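1,3-alpha-isomaltosidase (Kribbella flavida DSM 17836, PDB 5X3I) hydrolyses the alpha-1,3-glucosidic linkages of the cyclic tetrasaccharide cyclobis-(1-6)-alpha-nigerosyl to yield isomaltose inside the cell. Local coordinates at residues A[289-293]-A[645-651]; A[239-243]-A[284-288]; A[544-550]-A[561-565]; A[586-592]-A[632-636]. The protein carries 1 engineered substitution. One frame throughout, in Å; residues are numbered along the deposited sequence.

Contact 1. Residues A[289-293]-A[645-651]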
# COMPACT_ATOMS: atom_id res chain seq x y z
N GLY A 289 -0.19 -12.70 -12.71
CA GLY A 289 -0.75 -11.53 -13.36
C GLY A 289 0.20 -10.39 -13.66
O GLY A 289 1.28 -10.28 -13.09
N ARG A 290 -0.25 -9.54 -14.59
CA ARG A 290 0.59 -8.56 -15.25
C ARG A 290 -0.23 -7.31 -15.64
O ARG A 290 -1.43 -7.40 -15.85
CB ARG A 290 1.22 -9.20 -16.50
CG ARG A 290 2.11 -8.32 -17.34
CD ARG A 290 2.56 -9.05 -18.60
NE ARG A 290 3.66 -9.98 -18.36
CZ ARG A 290 3.53 -11.31 -18.35
NH1 ARG A 290 2.36 -11.88 -18.57
NH2 ARG A 290 4.59 -12.06 -18.12
N ALA A 291 0.42 -6.16 -15.71
CA ALA A 291 -0.27 -4.93 -16.10
C ALA A 291 -0.80 -5.04 -17.52
O ALA A 291 -0.27 -5.78 -18.33
CB ALA A 291 0.65 -3.74 -15.98
N GLU A 292 -1.85 -4.28 -17.78
CA GLU A 292 -2.32 -4.07 -19.14
C GLU A 292 -2.05 -2.61 -19.45
O GLU A 292 -1.91 -1.79 -18.53
CB GLU A 292 -3.80 -4.41 -19.30
CG GLU A 292 -4.76 -3.55 -18.51
CD GLU A 292 -6.23 -3.96 -18.71
OE1 GLU A 292 -6.76 -4.74 -17.89
OE2 GLU A 292 -6.85 -3.49 -19.68
N GLU A 293 -1.91 -2.29 -20.74
CA GLU A 293 -1.58 -0.93 -21.14
C GLU A 293 -2.72 -0.00 -20.74
O GLU A 293 -3.86 -0.24 -21.07
CB GLU A 293 -1.33 -0.84 -22.65
CG GLU A 293 -0.13 -1.62 -23.13
CD GLU A 293 0.01 -1.63 -24.64
OE1 GLU A 293 -0.67 -0.84 -25.32
OE2 GLU A 293 0.80 -2.44 -25.15
N ALA A 645 4.57 0.15 -22.86
CA ALA A 645 4.16 -0.96 -23.69
C ALA A 645 5.27 -2.03 -23.75
O ALA A 645 4.98 -3.21 -23.74
CB ALA A 645 3.81 -0.47 -25.09
N ARG A 646 6.53 -1.60 -23.82
CA ARG A 646 7.64 -2.56 -23.85
C ARG A 646 7.75 -3.31 -22.52
O ARG A 646 7.95 -4.52 -22.48
CB ARG A 646 8.95 -1.85 -24.19
CG ARG A 646 9.04 -1.39 -25.64
CD ARG A 646 10.43 -0.90 -26.02
NE ARG A 646 11.48 -1.83 -25.61
CZ ARG A 646 11.88 -2.89 -26.31
NH1 ARG A 646 11.33 -3.16 -27.49
NH2 ARG A 646 12.83 -3.68 -25.83
N THR A 647 7.59 -2.57 -21.43
CA THR A 647 7.61 -3.15 -20.10
C THR A 647 6.54 -4.22 -19.96
O THR A 647 6.80 -5.29 -19.41
CB THR A 647 7.43 -2.08 -19.02
OG1 THR A 647 8.63 -1.32 -18.93
CG2 THR A 647 7.11 -2.71 -17.65
N ILE A 648 5.37 -3.97 -20.50
CA ILE A 648 4.29 -4.93 -20.40
C ILE A 648 4.54 -6.13 -21.30
O ILE A 648 4.18 -7.26 -20.97
CB ILE A 648 2.95 -4.26 -20.72
CG1 ILE A 648 2.49 -3.45 -19.51
CG2 ILE A 648 1.89 -5.29 -21.12
CD1 ILE A 648 1.45 -2.39 -19.83
N ALA A 649 5.18 -5.89 -22.44
CA ALA A 649 5.50 -6.96 -23.37
C ALA A 649 6.70 -7.80 -22.93
O ALA A 649 6.65 -9.01 -23.03
CB ALA A 649 5.75 -6.39 -24.78
N THR A 650 7.79 -7.15 -22.54
CA THR A 650 9.00 -7.87 -22.15
C THR A 650 9.21 -8.12 -20.65
O THR A 650 10.13 -8.85 -20.29
CB THR A 650 10.24 -7.12 -22.64
OG1 THR A 650 10.47 -5.98 -21.81
CG2 THR A 650 10.08 -6.70 -24.10
N ASP A 651 8.39 -7.50 -19.81
CA ASP A 651 8.53 -7.52 -18.35
C ASP A 651 9.76 -6.77 -17.82
O ASP A 651 9.95 -6.69 -16.61
CB ASP A 651 8.49 -8.95 -17.83
CG ASP A 651 7.17 -9.59 -18.08
OD1 ASP A 651 6.15 -8.90 -17.86
OD2 ASP A 651 7.13 -10.75 -18.53
O HOH W 1 2.71 -4.24 -24.62
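I648 packs against the loop 289-293 and makes the tight part of this contact. Its CD1 lies 3.5 Å from the backbone N of E293 and is close to the carbonyl carbon of E292 as well. CG1 faces A291 CB at 4.0 Å, while the CG2 branch rests near A291 O. One branched side chain thus fills the angle between the helix and three residues of the loop.

A second firm point lies at the end of helix 622-650. R290 grips D651 side-on with two nitrogens, one to each carboxylate oxygen. R290 NE meets D651 OD1 at 2.8 Å on its syn lone pair, and the N-H points almost straight at it (179°). R290 NH2 reaches D651 OD2 at 2.9 Å. The guanidinium and carboxylate planes are only 24° apart. The R290 chain leaves with CG anti to the backbone N (chi1 179°) and bends at chi3, which turns its edge to the acid. D651 itself follows the last helical residue and has a positive phi.

The E293 end is looser and more open to solvent. Its carboxylate lies against A645, with E293 OE2 3.6 Å from A645 CB. Its polar link is indirect: a water donates to both E293 OE2 and A645 O.

D286 also pairs with R290 NH2, and T282 bonds D651 OD2, so helix 277-288 takes part in the ion pair. E292 turns to R509 instead. Two acids, D651 and D286, share one guanidinium. It probably balances their charges, and the paired bonds fix its rotation and how the loop between helix 277-288 and strand 302-304 lies on the helix end.

Contact 2. Residues A[239-243]-A[284-288]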
# COMPACT_ATOMS: atom_id res chain seq x y z
N PHE A 239 12.13 -16.48 -6.34
CA PHE A 239 11.17 -17.38 -5.73
C PHE A 239 9.85 -16.68 -5.41
O PHE A 239 9.83 -15.49 -5.14
CB PHE A 239 11.74 -17.99 -4.44
CG PHE A 239 11.93 -16.98 -3.34
CD1 PHE A 239 10.94 -16.77 -2.40
CD2 PHE A 239 13.09 -16.23 -3.26
CE1 PHE A 239 11.11 -15.83 -1.40
CE2 PHE A 239 13.26 -15.30 -2.26
CZ PHE A 239 12.27 -15.10 -1.33
N HIS A 240 8.78 -17.44 -5.42
CA HIS A 240 7.48 -16.98 -4.96
C HIS A 240 6.89 -18.03 -4.03
O HIS A 240 6.65 -19.15 -4.45
CB HIS A 240 6.55 -16.72 -6.14
CG HIS A 240 5.12 -16.50 -5.76
ND1 HIS A 240 4.07 -16.92 -6.54
CD2 HIS A 240 4.57 -15.89 -4.69
CE1 HIS A 240 2.93 -16.59 -5.97
NE2 HIS A 240 3.21 -15.96 -4.84
N VAL A 241 6.66 -17.66 -2.78
CA VAL A 241 5.97 -18.56 -1.88
C VAL A 241 4.49 -18.47 -2.21
O VAL A 241 3.92 -17.39 -2.10
CB VAL A 241 6.19 -18.19 -0.41
CG1 VAL A 241 5.58 -19.24 0.49
CG2 VAL A 241 7.67 -18.00 -0.13
N ARG A 242 3.84 -19.57 -2.58
CA ARG A 242 2.50 -19.32 -3.04
C ARG A 242 1.56 -19.44 -1.86
O ARG A 242 0.99 -20.49 -1.60
CB ARG A 242 2.11 -20.34 -4.12
CG ARG A 242 3.04 -20.38 -5.32
CD ARG A 242 2.77 -21.58 -6.21
NE ARG A 242 3.44 -21.44 -7.50
CZ ARG A 242 3.62 -22.43 -8.37
NH1 ARG A 242 3.19 -23.65 -8.08
NH2 ARG A 242 4.23 -22.20 -9.52
N THR A 243 1.25 -18.29 -1.29
CA THR A 243 0.28 -18.18 -0.23
C THR A 243 -0.14 -16.72 -0.15
O THR A 243 0.66 -15.84 -0.48
CB THR A 243 0.86 -18.63 1.13
OG1 THR A 243 -0.14 -18.56 2.14
CG2 THR A 243 2.03 -17.76 1.52
N PHE A 284 7.21 -15.11 -12.70
CA PHE A 284 6.31 -14.65 -11.64
C PHE A 284 5.01 -14.08 -12.23
O PHE A 284 3.92 -14.51 -11.86
CB PHE A 284 7.03 -13.59 -10.78
CG PHE A 284 6.23 -13.11 -9.58
CD1 PHE A 284 5.60 -14.00 -8.74
CD2 PHE A 284 6.16 -11.76 -9.29
CE1 PHE A 284 4.90 -13.56 -7.64
CE2 PHE A 284 5.46 -11.30 -8.20
CZ PHE A 284 4.83 -12.20 -7.37
N LEU A 285 5.12 -13.15 -13.17
CA LEU A 285 3.93 -12.45 -13.67
C LEU A 285 3.06 -13.36 -14.53
O LEU A 285 1.84 -13.24 -14.51
CB LEU A 285 4.34 -11.19 -14.44
CG LEU A 285 5.14 -10.13 -13.66
CD1 LEU A 285 5.25 -8.81 -14.43
CD2 LEU A 285 4.58 -9.90 -12.27
N ASP A 286 3.67 -14.27 -15.28
CA ASP A 286 2.91 -15.29 -16.01
C ASP A 286 2.01 -16.07 -15.05
O ASP A 286 0.92 -16.48 -15.41
CB ASP A 286 3.83 -16.28 -16.73
CG ASP A 286 4.26 -15.79 -18.10
OD1 ASP A 286 3.77 -14.73 -18.52
OD2 ASP A 286 5.09 -16.47 -18.74
N GLU A 287 2.52 -16.29 -13.85
CA GLU A 287 1.77 -17.00 -12.83
C GLU A 287 0.73 -16.13 -12.11
O GLU A 287 -0.40 -16.54 -11.93
CB GLU A 287 2.75 -17.59 -11.81
CG GLU A 287 2.13 -18.40 -10.70
CD GLU A 287 3.18 -18.94 -9.71
OE1 GLU A 287 2.88 -18.94 -8.50
OE2 GLU A 287 4.29 -19.34 -10.15
N VAL A 288 1.13 -14.96 -11.63
CA VAL A 288 0.22 -14.17 -10.79
C VAL A 288 -0.50 -12.98 -11.45
O VAL A 288 -1.37 -12.37 -10.84
CB VAL A 288 0.96 -13.67 -9.56
CG1 VAL A 288 1.67 -14.85 -8.89
CG2 VAL A 288 1.96 -12.59 -9.92
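F284 meets H240 edge-to-face. The edge of the phenyl ring points at one face of the imidazole, with F284 CE1 3.5 Å from H240 CG. The ring planes stand at 71° and the centroids are 5.0 Å apart. F284 CG is anti to the backbone N (chi1 -176°), which carries the ring toward the strand. F226 stacks on F284 from the sheet.

One helical turn on, E287 supplies the polar part. Its extended chain brings the carboxylate to R242, which holds it side-on with two nitrogens. R242 NE lies 2.8 Å from E287 OE1, and R242 NH2 lies 2.9 Å from E287 OE2. The guanidinium and carboxylate planes are 80° apart, and both donors come from above the carboxylate plane. H240 ND1 adds a weak bond to E287 OE1 at 3.1 Å. Y273 OH, on strand 267-274, bonds OE2.

V288 closes the segment. Its CG1 touches H240 CE1 at 3.6 Å, and its CG2 sits over the centre of the F284 ring.

The contact joins strand 237-241 of the mutarotase-like N-terminal domain to helix 277-288. Three residues share the E287 carboxylate. This probably stabilises its negative charge and gives the otherwise aromatic and apolar packing a fixed polar end.

Contact 3. Residues A[544-550]-A[561-565]. With SO4 (sulfate ion), chain F.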
# COMPACT_ATOMS: atom_id res chain seq x y z
N PHE A 544 11.47 11.11 0.92
CA PHE A 544 11.81 11.19 -0.50
C PHE A 544 12.63 9.96 -0.88
O PHE A 544 12.27 9.22 -1.80
CB PHE A 544 12.57 12.51 -0.74
CG PHE A 544 12.90 12.81 -2.20
CD1 PHE A 544 12.53 11.98 -3.24
CD2 PHE A 544 13.64 13.96 -2.51
CE1 PHE A 544 12.86 12.29 -4.56
CE2 PHE A 544 13.97 14.28 -3.82
CZ PHE A 544 13.58 13.44 -4.85
N ARG A 545 13.71 9.71 -0.14
CA ARG A 545 14.55 8.55 -0.42
C ARG A 545 13.77 7.25 -0.27
O ARG A 545 13.86 6.38 -1.13
CB ARG A 545 15.78 8.54 0.49
CG ARG A 545 16.71 9.73 0.27
CD ARG A 545 18.01 9.59 1.07
NE ARG A 545 17.82 9.85 2.49
CZ ARG A 545 18.02 11.02 3.06
NH1 ARG A 545 18.42 12.05 2.34
NH2 ARG A 545 17.84 11.17 4.37
N SER A 546 13.00 7.12 0.81
CA SER A 546 12.19 5.92 1.00
C SER A 546 11.25 5.71 -0.18
O SER A 546 11.02 4.58 -0.62
CB SER A 546 11.39 6.01 2.30
OG SER A 546 12.23 5.97 3.43
N SER A 547 10.72 6.80 -0.70
CA SER A 547 9.75 6.72 -1.78
C SER A 547 10.37 6.22 -3.08
O SER A 547 9.80 5.38 -3.76
CB SER A 547 9.08 8.07 -1.98
OG SER A 547 8.29 8.40 -0.85
N VAL A 548 11.56 6.71 -3.42
CA VAL A 548 12.29 6.19 -4.57
C VAL A 548 12.50 4.67 -4.45
O VAL A 548 12.32 3.93 -5.40
CB VAL A 548 13.65 6.88 -4.74
CG1 VAL A 548 14.48 6.18 -5.81
CG2 VAL A 548 13.45 8.36 -5.09
N THR A 549 12.86 4.22 -3.25
CA THR A 549 13.10 2.79 -3.00
C THR A 549 11.82 1.99 -3.16
O THR A 549 11.84 0.89 -3.70
CB THR A 549 13.68 2.56 -1.59
OG1 THR A 549 14.88 3.32 -1.45
CG2 THR A 549 13.99 1.07 -1.37
N ALA A 550 10.72 2.56 -2.70
CA ALA A 550 9.41 1.95 -2.84
C ALA A 550 9.08 1.70 -4.32
O ALA A 550 8.70 0.60 -4.69
CB ALA A 550 8.34 2.83 -2.20
N TYR A 561 2.74 0.98 -13.15
CA TYR A 561 2.36 2.36 -12.98
C TYR A 561 2.35 2.72 -11.51
O TYR A 561 1.39 2.46 -10.78
CB TYR A 561 0.97 2.58 -13.59
CG TYR A 561 0.84 2.17 -15.04
CD1 TYR A 561 0.51 0.86 -15.39
CD2 TYR A 561 1.03 3.09 -16.05
CE1 TYR A 561 0.38 0.50 -16.70
CE2 TYR A 561 0.91 2.74 -17.36
CZ TYR A 561 0.59 1.45 -17.69
OH TYR A 561 0.46 1.12 -19.00
N TRP A 562 3.36 3.48 -11.13
CA TRP A 562 3.62 3.77 -9.74
C TRP A 562 4.04 5.22 -9.60
O TRP A 562 4.75 5.76 -10.43
CB TRP A 562 4.71 2.85 -9.18
CG TRP A 562 5.15 3.21 -7.79
CD1 TRP A 562 4.74 2.66 -6.63
CD2 TRP A 562 6.09 4.23 -7.44
NE1 TRP A 562 5.37 3.26 -5.56
CE2 TRP A 562 6.20 4.23 -6.04
CE3 TRP A 562 6.86 5.13 -8.18
CZ2 TRP A 562 7.04 5.11 -5.36
CZ3 TRP A 562 7.69 6.00 -7.50
CH2 TRP A 562 7.77 5.98 -6.11
N GLY A 563 3.62 5.82 -8.50
CA GLY A 563 3.94 7.19 -8.17
C GLY A 563 3.91 7.39 -6.67
O GLY A 563 3.77 6.43 -5.91
N TRP A 564 4.07 8.64 -6.24
CA TRP A 564 4.10 8.99 -4.82
C TRP A 564 3.64 10.43 -4.66
O TRP A 564 3.59 11.15 -5.65
CB TRP A 564 5.51 8.81 -4.24
CG TRP A 564 6.55 9.77 -4.78
CD1 TRP A 564 6.91 9.94 -6.09
CD2 TRP A 564 7.38 10.66 -4.03
NE1 TRP A 564 7.88 10.90 -6.20
CE2 TRP A 564 8.20 11.35 -4.95
CE3 TRP A 564 7.51 10.95 -2.67
CZ2 TRP A 564 9.13 12.31 -4.54
CZ3 TRP A 564 8.43 11.90 -2.27
CH2 TRP A 564 9.23 12.57 -3.20
N ASP A 565 3.32 10.86 -3.45
CA ASP A 565 2.99 12.26 -3.28
C ASP A 565 4.32 12.99 -3.29
O ASP A 565 5.08 12.92 -2.32
CB ASP A 565 2.29 12.52 -1.93
CG ASP A 565 1.08 11.62 -1.67
OD1 ASP A 565 0.47 11.11 -2.63
OD2 ASP A 565 0.72 11.46 -0.49
S SO4 F . 17.66 7.28 5.15
O1 SO4 F . 19.04 6.94 4.81
O2 SO4 F . 16.92 7.52 3.91
O3 SO4 F . 17.05 6.17 5.87
O4 SO4 F . 17.65 8.46 6.00
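W564 CG stands between its own backbone N and carbonyl carbon (chi1 67°), and this swings the indole over the helix. F544 CG lies anti to its backbone N, which lays the phenyl ring beside that indole. The two rings are nearly parallel, at 14°, but slid apart. Their six-membered rings barely overlap, with centroids 5.2 Å apart. The touch is between F544 CD1 and W564 CH2, at 3.4 Å.

S547 fills the place next to them. Its CB sits 3.2 Å above one face of the W564 ring, toward the rim, and S547 OG is 3.2 Å from W564 CE3. That hydroxyl is bonded to A543 O, one turn back in the helix. W562 reaches the same helix further along. Its CH2 lies 3.2 Å from S547 O, and its CZ2 packs on A550 CB at 4.1 Å. No hydrogen bond links the two segments. The indole N-H groups go elsewhere: W564 NE1 to S586 and W562 NE1 to E191. An alanine at W564 is likely to open a gap beside F544 and S547 and to leave S586 OG without its indole partner.

On another side of the helix, R545 holds a sulfate, probably from the crystallisation liquor. R545 NE bonds sulfate O2 at 2.9 Å, nearly straight, at the guanidinium edge.

Helix 541-556 and strand 562-565 run close to antiparallel (166°), their axes 8.9 Å apart. They belong to the beta-alpha-beta unit that starts at strand 531-533 of the TIM barrel. Helix 576-586 flanks F544 and W564 through L578, R581, A582 and A585.

Contact 4. Residues A[586-592]-A[632-636]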
# COMPACT_ATOMS: atom_id res chain seq x y z
N SER A 586 10.43 13.39 -10.00
CA SER A 586 9.12 12.78 -10.24
C SER A 586 8.68 12.90 -11.70
O SER A 586 7.98 12.03 -12.21
CB SER A 586 8.07 13.41 -9.33
OG SER A 586 8.36 13.12 -7.98
N ALA A 587 9.11 13.96 -12.37
CA ALA A 587 8.88 14.13 -13.81
C ALA A 587 9.47 12.98 -14.63
O ALA A 587 9.12 12.75 -15.78
CB ALA A 587 9.45 15.47 -14.27
N PHE A 588 10.44 12.32 -14.02
CA PHE A 588 11.09 11.11 -14.53
C PHE A 588 10.61 9.76 -13.92
O PHE A 588 11.36 8.78 -13.88
CB PHE A 588 12.59 11.33 -14.48
CG PHE A 588 13.04 12.43 -15.41
CD1 PHE A 588 13.27 13.71 -14.94
CD2 PHE A 588 13.13 12.21 -16.77
CE1 PHE A 588 13.65 14.72 -15.79
CE2 PHE A 588 13.51 13.22 -17.63
CZ PHE A 588 13.76 14.48 -17.15
N MET A 589 9.46 9.78 -13.26
CA MET A 589 8.88 8.57 -12.66
C MET A 589 7.58 8.18 -13.38
O MET A 589 7.04 8.99 -14.13
CB MET A 589 8.63 8.80 -11.18
CG MET A 589 9.90 8.97 -10.36
SD MET A 589 9.52 9.27 -8.64
CE MET A 589 11.03 10.04 -8.11
N PRO A 590 7.12 6.91 -13.24
CA PRO A 590 5.93 6.50 -13.98
C PRO A 590 4.70 7.41 -13.76
O PRO A 590 3.98 7.67 -14.70
CB PRO A 590 5.65 5.09 -13.43
CG PRO A 590 7.00 4.59 -13.04
CD PRO A 590 7.70 5.79 -12.47
N ILE A 591 4.50 7.88 -12.53
CA ILE A 591 3.36 8.71 -12.20
C ILE A 591 3.81 9.93 -11.40
O ILE A 591 4.35 9.81 -10.29
CB ILE A 591 2.29 7.95 -11.39
CG1 ILE A 591 1.84 6.68 -12.13
CG2 ILE A 591 1.11 8.86 -11.07
CD1 ILE A 591 0.96 6.94 -13.34
N MET A 592 3.55 11.09 -11.98
CA MET A 592 3.90 12.38 -11.40
C MET A 592 2.65 12.98 -10.79
O MET A 592 1.68 13.28 -11.51
CB MET A 592 4.51 13.31 -12.46
CG MET A 592 4.99 14.63 -11.90
SD MET A 592 5.56 15.77 -13.17
CE MET A 592 6.29 17.02 -12.13
N LEU A 632 8.22 19.74 -19.71
CA LEU A 632 9.08 18.66 -20.16
C LEU A 632 8.36 17.31 -20.05
O LEU A 632 8.40 16.50 -20.97
CB LEU A 632 10.38 18.66 -19.34
CG LEU A 632 11.51 17.77 -19.86
CD1 LEU A 632 12.87 18.34 -19.49
CD2 LEU A 632 11.38 16.37 -19.31
N ARG A 633 7.70 17.09 -18.91
CA ARG A 633 6.89 15.89 -18.68
C ARG A 633 5.90 15.64 -19.84
O ARG A 633 5.82 14.53 -20.36
CB ARG A 633 6.10 16.03 -17.38
CG ARG A 633 5.17 14.86 -17.08
CD ARG A 633 5.96 13.67 -16.56
NE ARG A 633 5.13 12.50 -16.25
CZ ARG A 633 5.62 11.36 -15.77
NH1 ARG A 633 6.93 11.27 -15.52
NH2 ARG A 633 4.81 10.33 -15.53
N GLU A 634 5.17 16.68 -20.22
CA GLU A 634 4.23 16.60 -21.34
C GLU A 634 4.90 16.04 -22.59
O GLU A 634 4.36 15.18 -23.26
CB GLU A 634 3.63 17.98 -21.65
CG GLU A 634 2.72 18.53 -20.56
CD GLU A 634 1.31 17.96 -20.64
OE1 GLU A 634 0.65 18.17 -21.67
OE2 GLU A 634 0.87 17.28 -19.71
N SER A 635 6.10 16.53 -22.87
CA SER A 635 6.85 16.09 -24.05
C SER A 635 7.29 14.63 -23.95
O SER A 635 7.54 14.00 -24.96
CB SER A 635 8.07 16.97 -24.28
OG SER A 635 7.67 18.29 -24.57
N LEU A 636 7.37 14.12 -22.73
CA LEU A 636 7.82 12.75 -22.49
C LEU A 636 6.73 11.72 -22.64
O LEU A 636 7.00 10.52 -22.62
CB LEU A 636 8.39 12.64 -21.07
CG LEU A 636 9.89 12.78 -20.88
CD1 LEU A 636 10.23 12.67 -19.40
CD2 LEU A 636 10.61 11.71 -21.66
O HOH W 2 2.02 10.96 -14.59
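R633 pushes its guanidinium into a set of three backbone carbonyls, those of A587, M589 and P590, in segment 586-592. NH1 and NH2 both bond M589 O, end-on. R633 NH1 is 2.7 Å from M589 O, and R633 NH2 is 3.0 Å from it. Both donors lie in the carbonyl plane. NH1 also meets A587 O at 2.7 Å, this time from above the carbonyl plane. NH2 adds a weak bond to P590 O and shares a water with the backbone N of M592. M592 CB lies over the centre of one face of the guanidinium, 3.9 Å above it.

The R633 chain bends at chi2 (77°) and then runs straight to the group. R633 NE is held by F299 O. Beside it, F588 packs against the same helix. F588 CZ touches L632 CD2 at 3.7 Å, and F588 CE2 touches L636 CD1 at 3.8 Å. A leucine in place of R633 would probably leave the carbonyls of A587 and M589 without their arginine donors in a buried site.

Further out, the type I turn from S586 to M589 closes with M589 N bonded to S586 O, which probably helps to set the carbonyls of A587 and M589. Y675 OH bonds F588 O, and F742 of helix 735-742 packs on F588 and L632.

The turn joins helix 576-586 to strand 591-593, the eighth strand of the TIM barrel. A buried arginine from the later helix 622-650 thus ties down an alpha-to-beta loop of the barrel.

How the contacts relate
Contact 2 comes first along the chain and closes before contact 1 opens. Contacts 3 and 4 follow in series, both nested within the long loop closed by contact 1. Contacts 1 and 2 have centres about 16 Å apart and meet where L285 packs on R290 and D651. Contacts 3 and 4, with centres about 14 Å apart, sit on neighbouring strands of the barrel, 562-565 and 591-593. Y561 packs on E293 and I648, which joins contact 3 to contact 1. Contacts 1 and 4 share helix 622-650 without touching. Contacts 2 and 4 lie farthest apart, with centres about 31 Å apart. Together they run from the N-terminal mutarotase-like domain into the last units of the TIM barrel.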